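Local coordinates for protein beta-lactamase (Sphaerobacter thermophilus, PDB 4EWF) that probably hydrolyses the amide bond of beta-lactams to give substituted beta-amino acids, as a member of the class A beta-lactamase family, at residues Ala262-Ala266 with Thr267-Pro271; Asp128-Asn131 with Asp132-Ser136. All blocks are in the same frame, centred on the assembly; numbering follows the deposited sequence.

Contact 1: residues Ala262-Ala266 with Thr267-Pro271; sequences AALQA and TGLIP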
loop_
_atom_site.group_PDB
_atom_site.type_symbol
_atom_site.label_atom_id
_atom_site.label_comp_id
_atom_site.label_asym_id
_atom_site.label_seq_id
_atom_site.Cartn_x
_atom_site.Cartn_y
_atom_site.Cartn_z
ATOM N N ALA A 262 11.422 14.677 1.249
ATOM C CA ALA A 262 12.742 14.869 0.682
ATOM C C ALA A 262 12.741 14.401 -0.770
ATOM O O ALA A 262 13.420 14.969 -1.602
ATOM C CB ALA A 262 13.788 14.093 1.491
ATOM N N ALA A 263 11.977 13.350 -1.062
ATOM C CA ALA A 263 11.896 12.837 -2.430
ATOM C C ALA A 263 11.150 13.805 -3.354
ATOM O O ALA A 263 11.542 14.009 -4.513
ATOM C CB ALA A 263 11.243 11.440 -2.446
ATOM N N LEU A 264 10.095 14.429 -2.830
ATOM C CA LEU A 264 9.343 15.420 -3.597
ATOM C C LEU A 264 10.228 16.620 -3.950
ATOM O O LEU A 264 10.198 17.120 -5.081
ATOM C CB LEU A 264 8.089 15.872 -2.833
ATOM C CG LEU A 264 6.905 14.887 -2.744
ATOM C CD1 LEU A 264 5.917 15.321 -1.656
ATOM C CD2 LEU A 264 6.170 14.741 -4.084
ATOM N N GLN A 265 11.013 17.077 -2.981
ATOM C CA GLN A 265 11.976 18.154 -3.230
ATOM C C GLN A 265 13.060 17.729 -4.224
ATOM O O GLN A 265 13.399 18.473 -5.145
ATOM C CB GLN A 265 12.613 18.616 -1.913
ATOM C CG GLN A 265 11.627 19.287 -0.938
ATOM C CD GLN A 265 12.207 19.454 0.462
ATOM O OE1 GLN A 265 13.303 18.973 0.753
ATOM N NE2 GLN A 265 11.471 20.128 1.332
ATOM N N ALA A 266 13.603 16.523 -4.047
ATOM C CA ALA A 266 14.714 16.073 -4.898
ATOM C C ALA A 266 14.325 16.009 -6.387
ATOM O O ALA A 266 15.129 16.323 -7.260
ATOM C CB ALA A 266 15.255 14.708 -4.421
ATOM N N THR A 267 13.085 15.614 -6.660
ATOM C CA THR A 267 12.623 15.411 -8.030
ATOM C C THR A 267 11.982 16.663 -8.618
ATOM O O THR A 267 11.559 16.659 -9.773
ATOM C CB THR A 267 11.598 14.250 -8.100
ATOM O OG1 THR A 267 10.481 14.551 -7.256
ATOM C CG2 THR A 267 12.227 12.973 -7.620
ATOM N N GLY A 268 11.909 17.729 -7.823
ATOM C CA GLY A 268 11.365 18.992 -8.293
ATOM C C GLY A 268 9.851 19.034 -8.377
ATOM O O GLY A 268 9.276 19.909 -9.037
ATOM N N LEU A 269 9.198 18.094 -7.700
ATOM C CA LEU A 269 7.741 18.058 -7.659
ATOM C C LEU A 269 7.160 19.108 -6.706
ATOM O O LEU A 269 6.041 19.579 -6.902
ATOM C CB LEU A 269 7.247 16.649 -7.280
ATOM C CG LEU A 269 6.754 15.757 -8.432
ATOM C CD1 LEU A 269 7.312 16.183 -9.769
ATOM C CD2 LEU A 269 7.035 14.279 -8.190
ATOM N N ILE A 270 7.896 19.437 -5.647
ATOM C CA ILE A 270 7.572 20.622 -4.850
ATOM C C ILE A 270 8.842 21.449 -4.803
ATOM O O ILE A 270 9.913 20.942 -5.140
ATOM C CB ILE A 270 7.126 20.273 -3.425
ATOM C CG1 ILE A 270 8.284 19.606 -2.662
ATOM C CG2 ILE A 270 5.908 19.377 -3.463
ATOM C CD1 ILE A 270 7.899 19.087 -1.288
ATOM N N PRO A 271 8.739 22.725 -4.399
ATOM C CA PRO A 271 9.960 23.553 -4.445
ATOM C C PRO A 271 11.055 23.072 -3.473
ATOM O O PRO A 271 10.767 22.336 -2.514
ATOM C CB PRO A 271 9.462 24.978 -4.108
ATOM C CG PRO A 271 8.055 24.841 -3.646
ATOM C CD PRO A 271 7.521 23.498 -4.093
HETATM O O HOH W 1 12.436 21.125 -5.905
#
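Ile-270 folds back over the last turn of helix 249-266, and its side chain meets the flank of Leu-264 and Gln-265. From its CB, the CG2 branch only grazes Leu-264 CB, at 4.2 Å. CG1 stands between the backbone N and the carbonyl carbon (chi1 64°) and comes within 3.7 Å of both Gln-265 N and Leu-264 CB. At the tip, CD1 touches Leu-264 CB at 3.6 Å and, roughly at right angles to that, Gln-265 CG. The turn is a Schellman motif. Gly-268 takes positive phi (77°), and Leu-269 N donates to Leu-264 O at 3.0 Å, nearly in line with that carbonyl; Ile-270 N adds a weak bond to the same oxygen. Gly-268 N reaches Gln-265 O from above its carbonyl plane, while a water donates to this oxygen and to Ile-270 O. One residue before Leu-264, Ala-263 O accepts from Thr-267 N at 3.1 Å; in one of the two threonine conformers OG1 also donates, at 3.0 Å, from the opposite face of the carbonyl plane. Leu-264 CD2 touches Leu-269 CB at 3.9 Å, the two side chains crossing at about a right angle, and both rest on Leu-237.

Contact 2: residues Asp128-Asn131 with Asp132-Ser136; sequences DAVN and DVIAS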
loop_
_atom_site.group_PDB
_atom_site.type_symbol
_atom_site.label_atom_id
_atom_site.label_comp_id
_atom_site.label_asym_id
_atom_site.label_seq_id
_atom_site.Cartn_x
_atom_site.Cartn_y
_atom_site.Cartn_z
ATOM N N ASP A 128 -4.736 -18.086 -4.372
ATOM C CA ASP A 128 -4.006 -18.360 -5.603
ATOM C C ASP A 128 -4.148 -17.230 -6.601
ATOM O O ASP A 128 -3.178 -16.868 -7.282
ATOM C CB ASP A 128 -4.462 -19.684 -6.217
ATOM C CG ASP A 128 -3.863 -20.881 -5.505
ATOM O OD1 ASP A 128 -4.506 -21.409 -4.572
ATOM O OD2 ASP A 128 -2.742 -21.291 -5.878
ATOM N N ALA A 129 -5.353 -16.672 -6.685
ATOM C CA ALA A 129 -5.609 -15.572 -7.611
ATOM C C ALA A 129 -4.784 -14.336 -7.242
ATOM O O ALA A 129 -4.323 -13.609 -8.115
ATOM C CB ALA A 129 -7.099 -15.240 -7.665
ATOM N N VAL A 130 -4.577 -14.102 -5.952
ATOM C CA VAL A 130 -3.776 -12.948 -5.539
ATOM C C VAL A 130 -2.289 -13.200 -5.854
ATOM O O VAL A 130 -1.599 -12.345 -6.407
ATOM C CB VAL A 130 -3.969 -12.630 -4.047
ATOM C CG1 VAL A 130 -3.150 -11.408 -3.646
ATOM C CG2 VAL A 130 -5.456 -12.396 -3.745
ATOM N N ASN A 131 -1.813 -14.396 -5.547
ATOM C CA ASN A 131 -0.437 -14.754 -5.888
ATOM C C ASN A 131 -0.182 -14.810 -7.398
ATOM O O ASN A 131 0.913 -14.473 -7.861
ATOM C CB ASN A 131 -0.021 -16.037 -5.167
ATOM C CG ASN A 131 0.164 -15.808 -3.657
ATOM O OD1 ASN A 131 0.949 -14.964 -3.247
ATOM N ND2 ASN A 131 -0.592 -16.530 -2.843
ATOM N N ASP A 132 -1.200 -15.196 -8.165
ATOM C CA ASP A 132 -1.112 -15.095 -9.620
ATOM C C ASP A 132 -0.904 -13.639 -10.041
ATOM O O ASP A 132 -0.100 -13.354 -10.930
ATOM C CB ASP A 132 -2.352 -15.689 -10.302
ATOM C CG ASP A 132 -2.421 -17.212 -10.179
ATOM O OD1 ASP A 132 -1.378 -17.834 -9.882
ATOM O OD2 ASP A 132 -3.515 -17.791 -10.386
ATOM N N VAL A 133 -1.611 -12.709 -9.405
ATOM C CA VAL A 133 -1.414 -11.289 -9.721
ATOM C C VAL A 133 0.021 -10.876 -9.435
ATOM O O VAL A 133 0.706 -10.244 -10.260
ATOM C CB VAL A 133 -2.340 -10.379 -8.897
ATOM C CG1 VAL A 133 -1.817 -8.942 -8.894
ATOM C CG2 VAL A 133 -3.768 -10.446 -9.431
ATOM N N ILE A 134 0.473 -11.238 -8.244
ATOM C CA ILE A 134 1.793 -10.854 -7.783
ATOM C C ILE A 134 2.857 -11.362 -8.762
ATOM O O ILE A 134 3.762 -10.620 -9.134
ATOM C CB ILE A 134 2.036 -11.376 -6.347
ATOM C CG1 ILE A 134 1.142 -10.616 -5.364
ATOM C CG2 ILE A 134 3.512 -11.224 -5.950
ATOM C CD1 ILE A 134 1.057 -11.271 -4.004
ATOM N N ALA A 135 2.721 -12.613 -9.205
ATOM C CA ALA A 135 3.701 -13.200 -10.116
ATOM C C ALA A 135 3.644 -12.522 -11.485
ATOM O O ALA A 135 4.681 -12.266 -12.110
ATOM C CB ALA A 135 3.460 -14.726 -10.268
ATOM N N SER A 136 2.428 -12.253 -11.954
ATOM C CA SER A 136 2.230 -11.640 -13.269
ATOM C C SER A 136 2.775 -10.212 -13.284
ATOM O O SER A 136 3.040 -9.658 -14.346
ATOM C CB SER A 136 0.746 -11.616 -13.648
ATOM O OG SER A 136 0.099 -10.569 -12.940
#
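Val-130 and Ile-134, one turn apart on helix 127-136, touch through CG1 of the valine and CD1 of the isoleucine at 4.2 Å. Ile-134 CG1 is anti to its own carbonyl carbon (chi1 -69°), which lays the chain back along the preceding turn, with CG1 3.4 Å from Val-130 O. The same CD1 lies 3.8 Å from Asn-131 OD1, and the Asn-131 and Ile-134 side chains run side by side, pointing the same way. Beneath them is the i to i+4 ladder of an alpha helix: Ile-134 N binds Val-130 O in the carbonyl plane at 3.0 Å, and Ala-135 N binds Asn-131 O. On the solvent side Asp-132 N donates to Asp-128 O at 2.7 Å. Asp-128 O also sits over the flat face of the Asp-132 carboxylate, almost straight above CG at 3.0 Å and equally far from OD1 and OD2; all three oxygens are acceptors, so this approach is no hydrogen bond. Farther out, Asn-131 is held by a hydrogen bond from ND2 to Leu-144 O in a neighbouring loop, and its OD1 too is hydrogen-bonded elsewhere in the structure. The apolar face lies against helix 55-67, with Val-130 on Leu-58, Val-133 on Ile-60 and Ile-134 on Pro-57. At the far end Ser-136 OG donates to Val-133 O at 2.8 Å and is also hydrogen-bonded to Arg-64 NH1 of that helix.

Overall arrangement
Contacts 1 and 2 lie on opposite sides of the chain's centre, their own centres about 34 Å apart and their nearest atoms about 24 Å apart, and they share no element. Each is partly buried. Contact 1 closes the C-terminal helix 249-266, which packs on Leu-237 and Ile-230 of the five-stranded antiparallel sheet. Contact 2 runs within helix 127-136, away from that sheet, in the mainly helical part of the fold, against helix 55-67. Their chemistry follows: residues 262-271 end a helix with the capping bonds of a Schellman motif, a threonine hydroxyl and a bridging water, whereas residues 128-136 keep regular helical bonding, with acidic side chains outward and branched apolar ones inward.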